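Local coordinates for ssDNA binding protein (Pyrococcus furiosus, PDB 4PSM) that probably binds single-stranded DNA, in an assembly whose subunits are thought to entrap the strand within a tunnel system between them, at residues R21-I26 and G73-N78. Numbering follows the deposited sequence.
Sequences RVLFAI and GKIVWN
Leu-23, on helix 15-26, sets its two methyl groups against the end of Ile-75 and the rim of the Trp-77 ring, a small apolar contact in the helix-on-sheet core of this alpha+beta domain; both partners lie on strand 74-87, outermost in the chain's own three-stranded antiparallel sheet. Each methyl has its closest neighbour on a different residue, though both touch both partners. CD1 of Leu-23 meets CD1 of Ile-75 tip to tip at 3.7 Å, while CD2 of Leu-23 comes up to the six-membered part of the indole, 3.5 Å from CZ2 of Trp-77. That second approach is made at the ring edge, close to the indole plane, so the methyl abuts the rim instead of lying over a face. A forked leucine suits this place because one side chain can serve two partners two residues apart on the strand. With chi1 at -166°, CG of Leu-23 stands opposite its own backbone N, and the two side chains together span the 9.6 Å between the CA atoms of Leu-23 and Ile-75.

Ile-75 also has two branches to use: CD1 greets the leucine, whereas CG2 of Ile-75 sits 3.9 Å above the ring plane of Trp-77, over the centre, a beta-branched methyl well placed to support the flat indole. The ring's polar corner is satisfied too, since NE1 of Trp-77 donates a hydrogen bond to the backbone O of Ala-39 on helix 33-53; the indole is thereby fixed both by packing and by a bond. That helix touches all three side chains, through Ala-40 on Leu-23, Ala-39 on Ile-75 and Leu-43 on Trp-77, and Leu-5 of strand 4-11 adds to the packing on Leu-23 and Trp-77. CH2 of Trp-77 completes the leucine's seat, 3.6 Å from CD2 of Leu-23 and 3.8 Å from its CD1.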
ATOM      1  N   ARG A  21      22.199  14.032 -12.735  1.00 21.95           N
ATOM      2  CA  ARG A  21      21.273  13.020 -13.224  1.00 15.92           C
ATOM      3  C   ARG A  21      21.983  11.929 -14.002  1.00 26.09           C
ATOM      4  O   ARG A  21      21.760  10.740 -13.763  1.00 29.20           O
ATOM      5  CB  ARG A  21      20.161  13.659 -14.043  1.00 23.69           C
ATOM      6  CG  ARG A  21      19.204  14.461 -13.187  1.00 29.13           C
ATOM      7  CD  ARG A  21      18.325  15.355 -14.018  1.00 36.96           C
ATOM      8  NE  ARG A  21      17.733  14.647 -15.143  1.00 27.04           N
ATOM      9  CZ  ARG A  21      17.018  15.248 -16.083  1.00 59.74           C
ATOM     10  NH1 ARG A  21      16.828  16.556 -16.005  1.00 41.38           N
ATOM     11  NH2 ARG A  21      16.498  14.552 -17.088  1.00 36.04           N
ATOM     12  N   VAL A  22      22.855  12.339 -14.918  1.00 43.44           N
ATOM     13  CA  VAL A  22      23.599  11.395 -15.741  1.00 40.60           C
ATOM     14  C   VAL A  22      24.520  10.560 -14.866  1.00 44.10           C
ATOM     15  O   VAL A  22      24.622   9.345 -15.029  1.00 36.84           O
ATOM     16  CB  VAL A  22      24.422  12.128 -16.811  1.00 42.51           C
ATOM     17  CG1 VAL A  22      25.190  11.128 -17.684  1.00 19.23           C
ATOM     18  CG2 VAL A  22      23.501  12.979 -17.653  1.00 37.31           C
ATOM     19  N   LEU A  23      25.190  11.228 -13.936  1.00 30.62           N
ATOM     20  CA  LEU A  23      26.066  10.555 -12.992  1.00 39.37           C
ATOM     21  C   LEU A  23      25.326   9.472 -12.178  1.00 45.13           C
ATOM     22  O   LEU A  23      25.810   8.345 -12.046  1.00 23.13           O
ATOM     23  CB  LEU A  23      26.727  11.585 -12.080  1.00 36.54           C
ATOM     24  CG  LEU A  23      27.911  11.096 -11.249  1.00 43.51           C
ATOM     25  CD1 LEU A  23      28.895  10.338 -12.124  1.00 33.91           C
ATOM     26  CD2 LEU A  23      28.585  12.265 -10.565  1.00 41.57           C
ATOM     27  N   PHE A  24      24.149   9.804 -11.651  1.00 16.02           N
ATOM     28  CA  PHE A  24      23.347   8.808 -10.929  1.00 45.90           C
ATOM     29  C   PHE A  24      23.043   7.592 -11.791  1.00 47.17           C
ATOM     30  O   PHE A  24      23.097   6.456 -11.320  1.00 37.88           O
ATOM     31  CB  PHE A  24      22.028   9.396 -10.433  1.00 23.24           C
ATOM     32  CG  PHE A  24      22.106   9.986  -9.069  1.00 34.53           C
ATOM     33  CD1 PHE A  24      22.286   9.171  -7.960  1.00 19.81           C
ATOM     34  CD2 PHE A  24      21.980  11.348  -8.883  1.00 15.28           C
ATOM     35  CE1 PHE A  24      22.366   9.713  -6.696  1.00 21.45           C
ATOM     36  CE2 PHE A  24      22.049  11.898  -7.605  1.00 32.07           C
ATOM     37  CZ  PHE A  24      22.243  11.076  -6.515  1.00 31.74           C
ATOM     38  N   ALA A  25      22.718   7.839 -13.055  1.00 54.53           N
ATOM     39  CA  ALA A  25      22.302   6.770 -13.952  1.00 62.26           C
ATOM     40  C   ALA A  25      23.443   5.815 -14.305  1.00 62.32           C
ATOM     41  O   ALA A  25      23.247   4.600 -14.365  1.00 60.13           O
ATOM     42  CB  ALA A  25      21.671   7.352 -15.207  1.00 27.39           C
ATOM     43  N   ILE A  26      24.638   6.359 -14.523  1.00 38.63           N
ATOM     44  CA  ILE A  26      25.759   5.543 -14.982  1.00 45.59           C
ATOM     45  C   ILE A  26      26.569   4.894 -13.856  1.00 57.31           C
ATOM     46  O   ILE A  26      27.296   3.932 -14.090  1.00 49.37           O
ATOM     47  CB  ILE A  26      26.693   6.331 -15.934  1.00 56.80           C
ATOM     48  CG1 ILE A  26      27.427   7.446 -15.184  1.00 57.88           C
ATOM     49  CG2 ILE A  26      25.901   6.895 -17.117  1.00 32.04           C
ATOM     50  CD1 ILE A  26      28.180   8.400 -16.105  1.00 39.46           C
ATOM     51  N   GLY A  73      34.703   2.664  -4.534  1.00 58.95           N
ATOM     52  CA  GLY A  73      33.376   3.245  -4.449  1.00 44.11           C
ATOM     53  C   GLY A  73      33.381   4.762  -4.427  1.00 52.78           C
ATOM     54  O   GLY A  73      32.408   5.385  -4.009  1.00 50.28           O
ATOM     55  N   LYS A  74      34.482   5.357  -4.876  1.00 46.04           N
ATOM     56  CA  LYS A  74      34.597   6.814  -4.929  1.00 68.46           C
ATOM     57  C   LYS A  74      34.785   7.289  -6.360  1.00 40.03           C
ATOM     58  O   LYS A  74      35.592   6.741  -7.103  1.00 46.17           O
ATOM     59  CB  LYS A  74      35.769   7.302  -4.073  1.00 40.60           C
ATOM     60  CG  LYS A  74      35.565   7.139  -2.581  1.00 74.70           C
ATOM     61  CD  LYS A  74      34.899   8.365  -1.984  1.00 73.94           C
ATOM     62  CE  LYS A  74      34.841   8.273  -0.468  1.00113.93           C
ATOM     63  NZ  LYS A  74      34.388   9.550   0.148  1.00109.67           N
ATOM     64  N   ILE A  75      34.034   8.310  -6.750  1.00 65.87           N
ATOM     65  CA  ILE A  75      34.172   8.868  -8.089  1.00 46.76           C
ATOM     66  C   ILE A  75      35.373   9.809  -8.146  1.00 51.71           C
ATOM     67  O   ILE A  75      35.415  10.829  -7.454  1.00 38.63           O
ATOM     68  CB  ILE A  75      32.891   9.608  -8.540  1.00 66.40           C
ATOM     69  CG1 ILE A  75      31.703   8.643  -8.580  1.00 54.80           C
ATOM     70  CG2 ILE A  75      33.091  10.249  -9.909  1.00 56.55           C
ATOM     71  CD1 ILE A  75      30.381   9.312  -8.851  1.00 36.37           C
ATOM     72  N   VAL A  76      36.360   9.450  -8.958  1.00 36.49           N
ATOM     73  CA  VAL A  76      37.524  10.309  -9.145  1.00 51.28           C
ATOM     74  C   VAL A  76      37.499  10.914 -10.547  1.00 56.54           C
ATOM     75  O   VAL A  76      37.628  10.221 -11.559  1.00 46.69           O
ATOM     76  CB  VAL A  76      38.869   9.581  -8.835  1.00 70.50           C
ATOM     77  CG1 VAL A  76      38.673   8.527  -7.745  1.00 61.67           C
ATOM     78  CG2 VAL A  76      39.473   8.966 -10.080  1.00 64.93           C
ATOM     79  N   TRP A  77      37.280  12.219 -10.605  1.00 42.46           N
ATOM     80  CA  TRP A  77      37.200  12.892 -11.884  1.00 61.46           C
ATOM     81  C   TRP A  77      38.584  12.965 -12.499  1.00 62.05           C
ATOM     82  O   TRP A  77      39.588  13.015 -11.791  1.00 67.94           O
ATOM     83  CB  TRP A  77      36.624  14.300 -11.726  1.00 39.26           C
ATOM     84  CG  TRP A  77      35.214  14.331 -11.213  1.00 60.00           C
ATOM     85  CD1 TRP A  77      34.786  14.830 -10.016  1.00 30.87           C
ATOM     86  CD2 TRP A  77      34.043  13.846 -11.886  1.00 43.59           C
ATOM     87  NE1 TRP A  77      33.421  14.691  -9.902  1.00 42.36           N
ATOM     88  CE2 TRP A  77      32.942  14.088 -11.034  1.00 55.88           C
ATOM     89  CE3 TRP A  77      33.819  13.232 -13.125  1.00 38.99           C
ATOM     90  CZ2 TRP A  77      31.639  13.740 -11.383  1.00 33.15           C
ATOM     91  CZ3 TRP A  77      32.524  12.879 -13.467  1.00 35.15           C
ATOM     92  CH2 TRP A  77      31.450  13.134 -12.597  1.00 45.61           C
ATOM     93  N   ASN A  78      38.628  12.937 -13.824  1.00 57.88           N
ATOM     94  CA  ASN A  78      39.836  13.261 -14.567  1.00 42.27           C
ATOM     95  C   ASN A  78      39.634  14.623 -15.217  1.00 72.84           C
ATOM     96  O   ASN A  78      39.162  14.720 -16.351  1.00 38.76           O
ATOM     97  CB  ASN A  78      40.117  12.197 -15.624  1.00 37.08           C
ATOM     98  CG  ASN A  78      41.337  12.520 -16.463  1.00 86.98           C
ATOM     99  OD1 ASN A  78      42.142  13.384 -16.110  1.00 91.74           O
ATOM    100  ND2 ASN A  78      41.479  11.825 -17.585  1.00 66.71           N
TER